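Local coordinates for succinate-semialdehyde dehydrogenase (Synechococcus sp., PDB 4ITA), which oxidises succinic semialdehyde to succinate, probably with NADP+ as the electron acceptor, as a member of the aldehyde dehydrogenase family, at residues V238-A243 / I271-I276; K33-F38 / L123-A128; T7-T12 / M71-G76; I385-G390 / K431-G436. All coordinates share one frame; numbering follows the deposited sequence.

Interaction 1: V238-A243 / I271-I276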
loop_
_atom_site.group_PDB
_atom_site.type_symbol
_atom_site.label_atom_id
_atom_site.label_comp_id
_atom_site.label_asym_id
_atom_site.label_seq_id
_atom_site.Cartn_x
_atom_site.Cartn_y
_atom_site.Cartn_z
ATOM N N VAL A 238 6.108 28.497 -6.433
ATOM C CA VAL A 238 7.396 29.096 -6.748
ATOM C C VAL A 238 7.266 29.960 -7.986
ATOM O O VAL A 238 6.751 29.508 -9.005
ATOM C CB VAL A 238 8.461 28.006 -6.989
ATOM C CG1 VAL A 238 9.819 28.649 -7.171
ATOM C CG2 VAL A 238 8.511 27.012 -5.820
ATOM N N VAL A 239 7.713 31.211 -7.894
ATOM C CA VAL A 239 7.587 32.138 -9.011
ATOM C C VAL A 239 8.947 32.677 -9.423
ATOM O O VAL A 239 9.625 33.335 -8.637
ATOM C CB VAL A 239 6.637 33.305 -8.677
ATOM C CG1 VAL A 239 6.435 34.195 -9.902
ATOM C CG2 VAL A 239 5.295 32.773 -8.188
ATOM N N PHE A 240 9.339 32.391 -10.659
ATOM C CA PHE A 240 10.667 32.756 -11.148
ATOM C C PHE A 240 10.617 33.882 -12.197
ATOM O O PHE A 240 9.534 34.246 -12.661
ATOM C CB PHE A 240 11.426 31.493 -11.598
ATOM C CG PHE A 240 12.417 31.012 -10.578
ATOM C CD1 PHE A 240 12.063 30.958 -9.235
ATOM C CD2 PHE A 240 13.701 30.642 -10.943
ATOM C CE1 PHE A 240 12.965 30.538 -8.282
ATOM C CE2 PHE A 240 14.612 30.220 -9.985
ATOM C CZ PHE A 240 14.246 30.171 -8.654
ATOM N N PRO A 241 11.782 34.462 -12.545
ATOM C CA PRO A 241 11.745 35.716 -13.316
ATOM C C PRO A 241 11.098 35.659 -14.705
ATOM O O PRO A 241 10.625 36.694 -15.179
ATOM C CB PRO A 241 13.225 36.098 -13.423
ATOM C CG PRO A 241 13.856 35.476 -12.218
ATOM C CD PRO A 241 13.146 34.166 -12.062
ATOM N N SER A 242 11.059 34.494 -15.342
ATOM C CA SER A 242 10.454 34.395 -16.667
ATOM C C SER A 242 8.962 34.090 -16.618
ATOM O O SER A 242 8.329 33.902 -17.653
ATOM C CB SER A 242 11.163 33.342 -17.514
ATOM O OG SER A 242 11.008 32.046 -16.960
ATOM N N ALA A 243 8.395 34.043 -15.417
ATOM C CA ALA A 243 6.966 33.754 -15.274
ATOM C C ALA A 243 6.064 34.867 -15.805
ATOM O O ALA A 243 6.453 36.033 -15.825
ATOM C CB ALA A 243 6.639 33.481 -13.817
ATOM N N ILE A 271 7.151 31.215 -2.817
ATOM C CA ILE A 271 8.605 31.288 -2.876
ATOM C C ILE A 271 8.980 32.092 -4.111
ATOM O O ILE A 271 8.804 31.645 -5.243
ATOM C CB ILE A 271 9.213 29.877 -2.876
ATOM C CG1 ILE A 271 8.861 29.178 -1.552
ATOM C CG2 ILE A 271 10.723 29.946 -3.075
ATOM C CD1 ILE A 271 9.151 27.687 -1.525
ATOM N N LEU A 272 9.439 33.318 -3.875
ATOM C CA LEU A 272 9.575 34.305 -4.936
ATOM C C LEU A 272 11.029 34.603 -5.246
ATOM O O LEU A 272 11.801 34.950 -4.347
ATOM C CB LEU A 272 8.881 35.606 -4.517
ATOM C CG LEU A 272 7.463 35.456 -3.962
ATOM C CD1 LEU A 272 6.894 36.826 -3.604
ATOM C CD2 LEU A 272 6.572 34.746 -4.956
ATOM N N HIS A 273 11.407 34.476 -6.516
ATOM C CA HIS A 273 12.742 34.904 -6.926
ATOM C C HIS A 273 12.897 36.406 -6.669
ATOM O O HIS A 273 12.001 37.191 -6.993
ATOM C CB HIS A 273 12.984 34.597 -8.405
ATOM C CG HIS A 273 14.409 34.770 -8.819
ATOM N ND1 HIS A 273 15.008 36.006 -8.927
ATOM C CD2 HIS A 273 15.358 33.859 -9.132
ATOM C CE1 HIS A 273 16.267 35.849 -9.301
ATOM N NE2 HIS A 273 16.505 34.555 -9.427
ATOM N N GLU A 274 14.030 36.804 -6.089
ATOM C CA GLU A 274 14.245 38.201 -5.708
ATOM C C GLU A 274 14.046 39.202 -6.850
ATOM O O GLU A 274 13.652 40.346 -6.604
ATOM C CB GLU A 274 15.623 38.386 -5.064
ATOM C CG GLU A 274 16.794 38.006 -5.934
ATOM C CD GLU A 274 18.118 38.391 -5.305
ATOM O OE1 GLU A 274 19.149 38.304 -6.002
ATOM O OE2 GLU A 274 18.122 38.787 -4.119
ATOM N N ALA A 275 14.285 38.781 -8.087
ATOM C CA ALA A 275 14.162 39.690 -9.224
ATOM C C ALA A 275 12.718 40.138 -9.461
ATOM O O ALA A 275 12.478 41.210 -10.025
ATOM C CB ALA A 275 14.733 39.053 -10.482
ATOM N N ILE A 276 11.756 39.316 -9.042
ATOM C CA ILE A 276 10.348 39.642 -9.255
ATOM C C ILE A 276 9.549 39.750 -7.967
ATOM O O ILE A 276 8.344 40.006 -8.001
ATOM C CB ILE A 276 9.664 38.649 -10.255
ATOM C CG1 ILE A 276 9.841 37.179 -9.826
ATOM C CG2 ILE A 276 10.232 38.846 -11.654
ATOM C CD1 ILE A 276 8.942 36.698 -8.691
#

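Interaction 2: K33-F38 / L123-A128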
loop_
_atom_site.group_PDB
_atom_site.type_symbol
_atom_site.label_atom_id
_atom_site.label_comp_id
_atom_site.label_asym_id
_atom_site.label_seq_id
_atom_site.Cartn_x
_atom_site.Cartn_y
_atom_site.Cartn_z
ATOM N N LYS A 33 -24.503 -6.593 7.353
ATOM C CA LYS A 33 -25.260 -6.338 6.132
ATOM C C LYS A 33 -24.335 -6.056 4.953
ATOM O O LYS A 33 -24.592 -6.509 3.839
ATOM C CB LYS A 33 -26.270 -5.201 6.319
ATOM C CG LYS A 33 -27.198 -5.037 5.112
ATOM C CD LYS A 33 -28.372 -4.118 5.383
ATOM C CE LYS A 33 -27.945 -2.678 5.504
ATOM N NZ LYS A 33 -29.122 -1.831 5.885
ATOM N N ALA A 34 -23.255 -5.319 5.198
ATOM C CA ALA A 34 -22.269 -5.063 4.147
ATOM C C ALA A 34 -21.654 -6.354 3.626
ATOM O O ALA A 34 -21.448 -6.516 2.422
ATOM C CB ALA A 34 -21.180 -4.145 4.662
ATOM N N GLN A 35 -21.361 -7.281 4.528
ATOM C CA GLN A 35 -20.791 -8.553 4.127
ATOM C C GLN A 35 -21.757 -9.355 3.261
ATOM O O GLN A 35 -21.370 -9.904 2.221
ATOM C CB GLN A 35 -20.358 -9.362 5.350
ATOM C CG GLN A 35 -19.742 -10.695 4.987
ATOM C CD GLN A 35 -18.492 -10.528 4.145
ATOM O OE1 GLN A 35 -17.790 -9.516 4.246
ATOM N NE2 GLN A 35 -18.208 -11.517 3.299
ATOM N N GLU A 36 -23.019 -9.411 3.672
ATOM C CA GLU A 36 -24.030 -10.090 2.877
ATOM C C GLU A 36 -24.191 -9.402 1.524
ATOM O O GLU A 36 -24.284 -10.063 0.485
ATOM C CB GLU A 36 -25.348 -10.088 3.635
ATOM C CG GLU A 36 -26.471 -10.824 2.948
ATOM C CD GLU A 36 -27.658 -10.986 3.872
ATOM O OE1 GLU A 36 -28.627 -10.212 3.731
ATOM O OE2 GLU A 36 -27.603 -11.873 4.752
ATOM N N ALA A 37 -24.219 -8.075 1.531
ATOM C CA ALA A 37 -24.358 -7.335 0.281
ATOM C C ALA A 37 -23.181 -7.592 -0.650
ATOM O O ALA A 37 -23.374 -7.752 -1.850
ATOM C CB ALA A 37 -24.517 -5.850 0.545
ATOM N N PHE A 38 -21.968 -7.628 -0.100
ATOM C CA PHE A 38 -20.773 -7.885 -0.895
ATOM C C PHE A 38 -20.836 -9.230 -1.607
ATOM O O PHE A 38 -20.417 -9.358 -2.758
ATOM C CB PHE A 38 -19.512 -7.826 -0.027
ATOM C CG PHE A 38 -18.265 -8.267 -0.757
ATOM C CD1 PHE A 38 -17.782 -7.531 -1.838
ATOM C CD2 PHE A 38 -17.577 -9.411 -0.369
ATOM C CE1 PHE A 38 -16.648 -7.932 -2.526
ATOM C CE2 PHE A 38 -16.432 -9.815 -1.051
ATOM C CZ PHE A 38 -15.966 -9.078 -2.129
ATOM N N LEU A 123 -11.834 -6.781 -2.868
ATOM C CA LEU A 123 -11.439 -7.316 -1.571
ATOM C C LEU A 123 -12.618 -7.604 -0.644
ATOM O O LEU A 123 -12.596 -8.574 0.105
ATOM C CB LEU A 123 -10.468 -6.362 -0.873
ATOM C CG LEU A 123 -9.097 -6.177 -1.516
ATOM C CD1 LEU A 123 -8.325 -5.140 -0.728
ATOM C CD2 LEU A 123 -8.340 -7.490 -1.590
ATOM N N GLY A 124 -13.637 -6.746 -0.676
ATOM C CA GLY A 124 -14.745 -6.853 0.259
ATOM C C GLY A 124 -15.112 -5.489 0.811
ATOM O O GLY A 124 -15.179 -4.509 0.073
ATOM N N ILE A 125 -15.346 -5.423 2.117
ATOM C CA ILE A 125 -15.701 -4.160 2.750
ATOM C C ILE A 125 -14.480 -3.248 2.912
ATOM O O ILE A 125 -13.484 -3.619 3.536
ATOM C CB ILE A 125 -16.319 -4.371 4.146
ATOM C CG1 ILE A 125 -17.533 -5.304 4.101
ATOM C CG2 ILE A 125 -16.697 -3.036 4.760
ATOM C CD1 ILE A 125 -18.035 -5.695 5.497
ATOM N N LEU A 126 -14.596 -2.043 2.366
ATOM C CA LEU A 126 -13.615 -0.973 2.545
ATOM C C LEU A 126 -14.168 0.067 3.513
ATOM O O LEU A 126 -15.293 0.552 3.344
ATOM C CB LEU A 126 -13.327 -0.301 1.195
ATOM C CG LEU A 126 -12.503 0.993 1.159
ATOM C CD1 LEU A 126 -11.066 0.764 1.627
ATOM C CD2 LEU A 126 -12.501 1.573 -0.250
ATOM N N LEU A 127 -13.388 0.388 4.540
ATOM C CA LEU A 127 -13.673 1.521 5.410
ATOM C C LEU A 127 -13.040 2.771 4.833
ATOM O O LEU A 127 -11.861 2.769 4.482
ATOM C CB LEU A 127 -13.102 1.286 6.810
ATOM C CG LEU A 127 -12.965 2.529 7.705
ATOM C CD1 LEU A 127 -14.307 3.120 8.083
ATOM C CD2 LEU A 127 -12.186 2.173 8.957
ATOM N N ALA A 128 -13.822 3.843 4.750
ATOM C CA ALA A 128 -13.306 5.158 4.391
ATOM C C ALA A 128 -13.572 6.165 5.501
ATOM O O ALA A 128 -14.699 6.290 5.982
ATOM C CB ALA A 128 -13.928 5.631 3.119
#

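Interaction 3: T7-T12 / M71-G76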
loop_
_atom_site.group_PDB
_atom_site.type_symbol
_atom_site.label_atom_id
_atom_site.label_comp_id
_atom_site.label_asym_id
_atom_site.label_seq_id
_atom_site.Cartn_x
_atom_site.Cartn_y
_atom_site.Cartn_z
ATOM N N THR A 7 -24.938 19.332 12.859
ATOM C CA THR A 7 -24.811 20.450 11.936
ATOM C C THR A 7 -24.729 21.723 12.759
ATOM O O THR A 7 -25.684 22.077 13.455
ATOM C CB THR A 7 -26.015 20.553 10.982
ATOM O OG1 THR A 7 -26.152 19.338 10.234
ATOM C CG2 THR A 7 -25.848 21.735 10.019
ATOM N N ILE A 8 -23.578 22.383 12.702
ATOM C CA ILE A 8 -23.415 23.701 13.295
ATOM C C ILE A 8 -22.994 24.650 12.186
ATOM O O ILE A 8 -21.903 24.518 11.625
ATOM C CB ILE A 8 -22.376 23.699 14.420
ATOM C CG1 ILE A 8 -22.775 22.692 15.502
ATOM C CG2 ILE A 8 -22.242 25.098 15.015
ATOM C CD1 ILE A 8 -21.738 22.501 16.593
ATOM N N ASN A 9 -23.877 25.582 11.844
ATOM C CA ASN A 9 -23.647 26.503 10.735
ATOM C C ASN A 9 -22.504 27.465 11.062
ATOM O O ASN A 9 -22.632 28.287 11.963
ATOM C CB ASN A 9 -24.935 27.279 10.445
ATOM C CG ASN A 9 -24.876 28.065 9.151
ATOM O OD1 ASN A 9 -23.815 28.533 8.738
ATOM N ND2 ASN A 9 -26.024 28.224 8.505
ATOM N N PRO A 10 -21.381 27.373 10.327
ATOM C CA PRO A 10 -20.216 28.198 10.672
ATOM C C PRO A 10 -20.380 29.677 10.332
ATOM O O PRO A 10 -19.578 30.485 10.796
ATOM C CB PRO A 10 -19.092 27.580 9.831
ATOM C CG PRO A 10 -19.796 27.028 8.633
ATOM C CD PRO A 10 -21.107 26.489 9.177
ATOM N N THR A 11 -21.391 30.027 9.543
ATOM C CA THR A 11 -21.661 31.429 9.234
ATOM C C THR A 11 -22.330 32.137 10.415
ATOM O O THR A 11 -22.105 33.329 10.642
ATOM C CB THR A 11 -22.501 31.555 7.946
ATOM O OG1 THR A 11 -21.758 30.999 6.856
ATOM C CG2 THR A 11 -22.829 33.013 7.625
ATOM N N THR A 12 -23.118 31.395 11.188
ATOM C CA THR A 12 -23.867 31.977 12.296
ATOM C C THR A 12 -23.434 31.445 13.658
ATOM O O THR A 12 -23.683 32.081 14.687
ATOM C CB THR A 12 -25.368 31.714 12.139
ATOM O OG1 THR A 12 -25.599 30.300 12.131
ATOM C CG2 THR A 12 -25.893 32.324 10.855
ATOM N N MET A 71 -23.721 21.479 1.718
ATOM C CA MET A 71 -22.290 21.672 1.984
ATOM C C MET A 71 -22.028 23.029 2.627
ATOM O O MET A 71 -21.355 23.127 3.655
ATOM C CB MET A 71 -21.458 21.546 0.698
ATOM C CG MET A 71 -21.516 20.178 -0.001
ATOM S SD MET A 71 -20.396 20.029 -1.434
ATOM C CE MET A 71 -21.557 19.544 -2.728
ATOM N N THR A 72 -22.549 24.083 2.011
ATOM C CA THR A 72 -22.359 25.439 2.519
ATOM C C THR A 72 -22.920 25.610 3.926
ATOM O O THR A 72 -22.273 26.199 4.789
ATOM C CB THR A 72 -22.992 26.456 1.560
ATOM O OG1 THR A 72 -22.331 26.367 0.294
ATOM C CG2 THR A 72 -22.871 27.877 2.102
ATOM N N THR A 73 -24.114 25.080 4.164
ATOM C CA THR A 73 -24.733 25.187 5.475
ATOM C C THR A 73 -23.889 24.516 6.553
ATOM O O THR A 73 -23.713 25.059 7.643
ATOM C CB THR A 73 -26.130 24.553 5.469
ATOM O OG1 THR A 73 -26.963 25.271 4.553
ATOM C CG2 THR A 73 -26.755 24.577 6.859
ATOM N N GLU A 74 -23.367 23.329 6.256
ATOM C CA GLU A 74 -22.637 22.576 7.271
ATOM C C GLU A 74 -21.198 23.028 7.486
ATOM O O GLU A 74 -20.719 23.025 8.617
ATOM C CB GLU A 74 -22.659 21.073 6.973
ATOM C CG GLU A 74 -24.043 20.449 7.054
ATOM C CD GLU A 74 -23.996 18.946 7.231
ATOM O OE1 GLU A 74 -23.419 18.259 6.355
ATOM O OE2 GLU A 74 -24.538 18.461 8.249
ATOM N N MET A 75 -20.496 23.396 6.416
ATOM C CA MET A 75 -19.063 23.641 6.553
ATOM C C MET A 75 -18.538 24.940 5.940
ATOM O O MET A 75 -17.337 25.193 5.972
ATOM C CB MET A 75 -18.248 22.412 6.134
ATOM C CG MET A 75 -18.596 21.826 4.766
ATOM S SD MET A 75 -18.117 22.852 3.331
ATOM C CE MET A 75 -16.326 22.946 3.573
ATOM N N GLY A 76 -19.435 25.757 5.392
ATOM C CA GLY A 76 -19.121 27.154 5.110
ATOM C C GLY A 76 -18.428 27.518 3.808
ATOM O O GLY A 76 -18.148 28.695 3.574
HETATM O O HOH W 1 -21.802 21.514 10.761
HETATM O O HOH W 2 -22.811 28.489 6.262
#

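Interaction 4: I385-G390 / K431-G436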
loop_
_atom_site.group_PDB
_atom_site.type_symbol
_atom_site.label_atom_id
_atom_site.label_comp_id
_atom_site.label_asym_id
_atom_site.label_seq_id
_atom_site.Cartn_x
_atom_site.Cartn_y
_atom_site.Cartn_z
ATOM N N ILE A 385 10.161 20.900 4.362
ATOM C CA ILE A 385 8.940 20.696 5.131
ATOM C C ILE A 385 8.752 19.201 5.344
ATOM O O ILE A 385 9.356 18.392 4.635
ATOM C CB ILE A 385 7.694 21.232 4.392
ATOM C CG1 ILE A 385 7.736 20.846 2.910
ATOM C CG2 ILE A 385 7.561 22.740 4.565
ATOM C CD1 ILE A 385 6.405 21.044 2.182
ATOM N N PRO A 386 7.919 18.818 6.321
ATOM C CA PRO A 386 7.690 17.384 6.512
ATOM C C PRO A 386 6.733 16.819 5.466
ATOM O O PRO A 386 6.705 15.607 5.262
ATOM C CB PRO A 386 7.068 17.310 7.910
ATOM C CG PRO A 386 6.491 18.660 8.156
ATOM C CD PRO A 386 7.348 19.630 7.411
ATOM N N PHE A 387 5.969 17.692 4.816
ATOM C CA PHE A 387 4.940 17.274 3.873
ATOM C C PHE A 387 5.505 17.146 2.467
ATOM O O PHE A 387 6.655 17.506 2.202
ATOM C CB PHE A 387 3.794 18.292 3.869
ATOM C CG PHE A 387 3.343 18.704 5.245
ATOM C CD1 PHE A 387 2.634 17.828 6.049
ATOM C CD2 PHE A 387 3.640 19.966 5.734
ATOM C CE1 PHE A 387 2.224 18.209 7.323
ATOM C CE2 PHE A 387 3.225 20.359 7.002
ATOM C CZ PHE A 387 2.521 19.476 7.794
ATOM N N GLY A 388 4.684 16.643 1.558
ATOM C CA GLY A 388 5.093 16.496 0.174
ATOM C C GLY A 388 3.928 16.138 -0.720
ATOM O O GLY A 388 3.948 15.103 -1.391
ATOM N N LEU A 389 2.902 16.980 -0.721
ATOM C CA LEU A 389 1.692 16.682 -1.468
ATOM C C LEU A 389 1.774 17.239 -2.887
ATOM O O LEU A 389 2.052 16.502 -3.830
ATOM C CB LEU A 389 0.461 17.187 -0.716
ATOM C CG LEU A 389 -0.876 16.749 -1.306
ATOM C CD1 LEU A 389 -0.947 15.229 -1.548
ATOM C CD2 LEU A 389 -1.988 17.196 -0.393
ATOM N N GLY A 390 1.548 18.540 -3.043
ATOM C CA GLY A 390 1.669 19.167 -4.350
ATOM C C GLY A 390 2.731 20.256 -4.394
ATOM O O GLY A 390 3.304 20.638 -3.373
ATOM N N LYS A 431 6.205 11.602 1.607
ATOM C CA LYS A 431 6.661 12.071 2.911
ATOM C C LYS A 431 5.492 12.002 3.900
ATOM O O LYS A 431 4.746 11.024 3.906
ATOM C CB LYS A 431 7.281 13.474 2.788
ATOM C CG LYS A 431 8.517 13.493 1.885
ATOM C CD LYS A 431 8.938 14.901 1.466
ATOM C CE LYS A 431 9.321 15.768 2.649
ATOM N NZ LYS A 431 9.991 17.025 2.200
ATOM N N ARG A 432 5.302 13.023 4.726
ATOM C CA ARG A 432 4.250 12.954 5.729
ATOM C C ARG A 432 2.867 13.289 5.165
ATOM O O ARG A 432 1.885 13.305 5.912
ATOM C CB ARG A 432 4.591 13.831 6.937
ATOM C CG ARG A 432 5.759 13.297 7.765
ATOM C CD ARG A 432 5.295 12.339 8.848
ATOM N NE ARG A 432 6.412 11.576 9.408
ATOM C CZ ARG A 432 6.353 10.891 10.546
ATOM N NH1 ARG A 432 5.236 10.884 11.256
ATOM N NH2 ARG A 432 7.415 10.218 10.974
ATOM N N SER A 433 2.782 13.522 3.857
ATOM C CA SER A 433 1.486 13.752 3.217
ATOM C C SER A 433 0.760 12.456 2.881
ATOM O O SER A 433 -0.364 12.484 2.387
ATOM C CB SER A 433 1.646 14.592 1.955
ATOM O OG SER A 433 2.071 15.897 2.292
ATOM N N GLY A 434 1.407 11.323 3.128
ATOM C CA GLY A 434 0.759 10.040 2.919
ATOM C C GLY A 434 1.407 9.174 1.860
ATOM O O GLY A 434 2.572 9.350 1.493
ATOM N N TYR A 435 0.630 8.212 1.379
ATOM C CA TYR A 435 1.092 7.233 0.397
ATOM C C TYR A 435 -0.117 6.624 -0.287
ATOM O O TYR A 435 -1.246 6.685 0.223
ATOM C CB TYR A 435 1.943 6.141 1.066
ATOM C CG TYR A 435 1.277 5.511 2.271
ATOM C CD1 TYR A 435 1.658 5.857 3.562
ATOM C CD2 TYR A 435 0.243 4.590 2.118
ATOM C CE1 TYR A 435 1.040 5.288 4.673
ATOM C CE2 TYR A 435 -0.384 4.020 3.217
ATOM C CZ TYR A 435 0.018 4.379 4.487
ATOM O OH TYR A 435 -0.580 3.831 5.601
ATOM N N GLY A 436 0.119 6.030 -1.446
ATOM C CA GLY A 436 -0.967 5.514 -2.253
ATOM C C GLY A 436 -1.504 6.606 -3.159
ATOM O O GLY A 436 -1.228 7.790 -2.976
HETATM O O HOH W 3 8.444 18.273 0.177
#

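Interaction 1: V238-A243 / I271-I276
V239 is held by the neighbouring strand through both its N-H and its C=O: its N donates to I271 O at 2.9 Å, and its O accepts from H273 N at 3.0 Å, a nearly straight bond (N-H...O 176°). V238 adds a CA-H...O contact to that same I271 carbonyl. The pairing is parallel, because 235-239 and 267-273 are the two strands of a beta-alpha-beta crossover whose connecting helix is 245-257; both sit inside the seven-stranded sheet. Past the last bridge, the H273 side chain packs against F240 and P241. Its ND1 accepts from A275 N (3.0 Å) close to the imidazole plane, an N-cap on helix 274-289, and this bond fixes the rotation of the ring. P241 CG then sits over the centre of one imidazole face, 3.5 Å from the centroid, while the ring's CD2 edge meets the face of F240 in a T-shaped pair with planes at 81°. H273 CB also lies over that phenyl face. On the sheet face of V239 and L272, V239 CB touches L272 CD2, and I276 swings CD1 across to V239 CG1, 3.7 Å away. V238 and I271 face the other way, towards helix 375-383.

Interaction 2: K33-F38 / L123-A128
A34 and F38, one helical turn apart, face the start of a strand: the CA atoms of F38 and G124 are 6.2 Å apart and those of A34 and I125 6.8 Å, with helix 24-41 lying against the backbone where 123-128 passes from loop into strand. F38 reaches across with CG anti to its backbone N (chi1 172°) and lays its ring flat over G124. The glycine CA sits above the middle of that ring, 3.4 Å from the centroid and only 10° off the normal, a CH-pi contact made by the main chain itself. F38 CZ comes within 3.6 Å of G124 N and also approaches the carbonyl carbon of L123. G124 has a positive phi and a backbone shape at which a side chain would be jammed against the carbonyl of L123. One turn back along the helix, A34 CB meets the tip of I125, CD1, at 3.6 Å, with CG1 close behind. The same CD1 touches Q35 N, so the isoleucine tip rests against the helix backbone as well as the A34 methyl group. V152 of the adjacent strand packs on A34, F38 and I125 alike, closing the apolar cluster, while the amide N of G124 is taken up by N151 OD1. This is the packing of an alpha/beta Rossmann-type domain: an amino-terminal helix packs against neighbouring strands of the mixed sheet, its apolar side turned to strand 115-129 and strand 152-156.

Interaction 3: T7-T12 / M71-G76
E74 meets T7 along most of its length. Its CB leaves the helix away from the other segment, but with CG anti to the carbonyl carbon (chi1 -65°) and the chain extended beyond, the side chain returns: CG packs on T7 CG2 at 3.7 Å, CD passes near T7 OG1, and OE2 accepts from that hydroxyl at 2.7 Å through its anti lone pair. OE2 also accepts from Q163 N and OE1 from C164 N, so the carboxylate lies at the start of helix 162-175, where the helix dipole would tend to stabilise its charge. Here the short hairpin of strands 6-8 and 15-18 is fastened to the C-terminal end of helix 64-75. The chain leaves strand 6-8 through an Asx turn, N9 OD1 accepting from T11 N, and a water joins N9 OD1, T11 OG1 and T72 O. A second water accepts from I8 N and lies 2.8 Å from E74 O. Between the two, N9 CA makes a CA-H...O contact with T73 O (3.4 Å), and P10 CD approaches the same carbonyl at 3.3 Å; this buried oxygen has no hydrogen-bond donor in the model. P10 CG presses on the helix terminus, 3.5 Å from G76 N. G76 leaves the helix with positive phi (85°), and the proline ring packs directly on its backbone.

Interaction 4: I385-G390 / K431-G436
K431 and S433 reach for the loop 385-390 from different places, and R432 between them turns its long chain elsewhere. K431 runs its aliphatic part past F387 O, with CE 3.2 Å away; a bend at chi3 (62°) brings CE round beside the loop carbonyls, and NZ donates to I385 O at 2.9 Å. A water that accepts from NZ also lies 2.8 Å from F387 O, in the same loop. S433 works at the other side of F387: its OG accepts from G388 N at 2.8 Å in an almost perfectly straight bond (178°); OG itself lies at the edge of the F387 ring, near its plane, and 3.3 Å from F387 CB. OG is also bonded to G232 O, which holds the hydroxyl in place. The two loops are joined through the backbone as well, R432 N donating to P386 O at 3.0 Å. R432 CB and CG pack close to that oxygen; chi2 then turns CD aside, and the guanidinium ends away from the loop, paired with E210 and with E223 of the second subunit. L389 CB leans on S433 OG at 3.6 Å, and L389 also lines the NADPH pocket. The contact thus bridges two sheets: the 385-390 loop joins helix 375-383 to strand 390-394 of the seven-stranded sheet, and the other segment runs into strand 434-435, which pairs with strand 227-230 of the mixed eight-stranded sheet.

Overall arrangement
Interaction 4 stands nearest the middle of the chain, its L389 side chain about 4 Å from the bound NADPH, and it joins the two large sheets to which interactions 1 and 2 belong separately. Interaction 1 lies in the seven-stranded sheet, its nearest atoms about 8 Å from interaction 4; interaction 2 belongs to the eight-stranded sheet, which interaction 4 also reaches, about 11 Å off at nearest atoms. Interactions 1 and 2 are on opposite sides of the chain's centre, with centres 50 Å apart. Interaction 3 approaches the cofactor elsewhere, the M75 side chain lying about 9 Å from it, and its segments alternate along the chain with those of interaction 2. None of the four touches another.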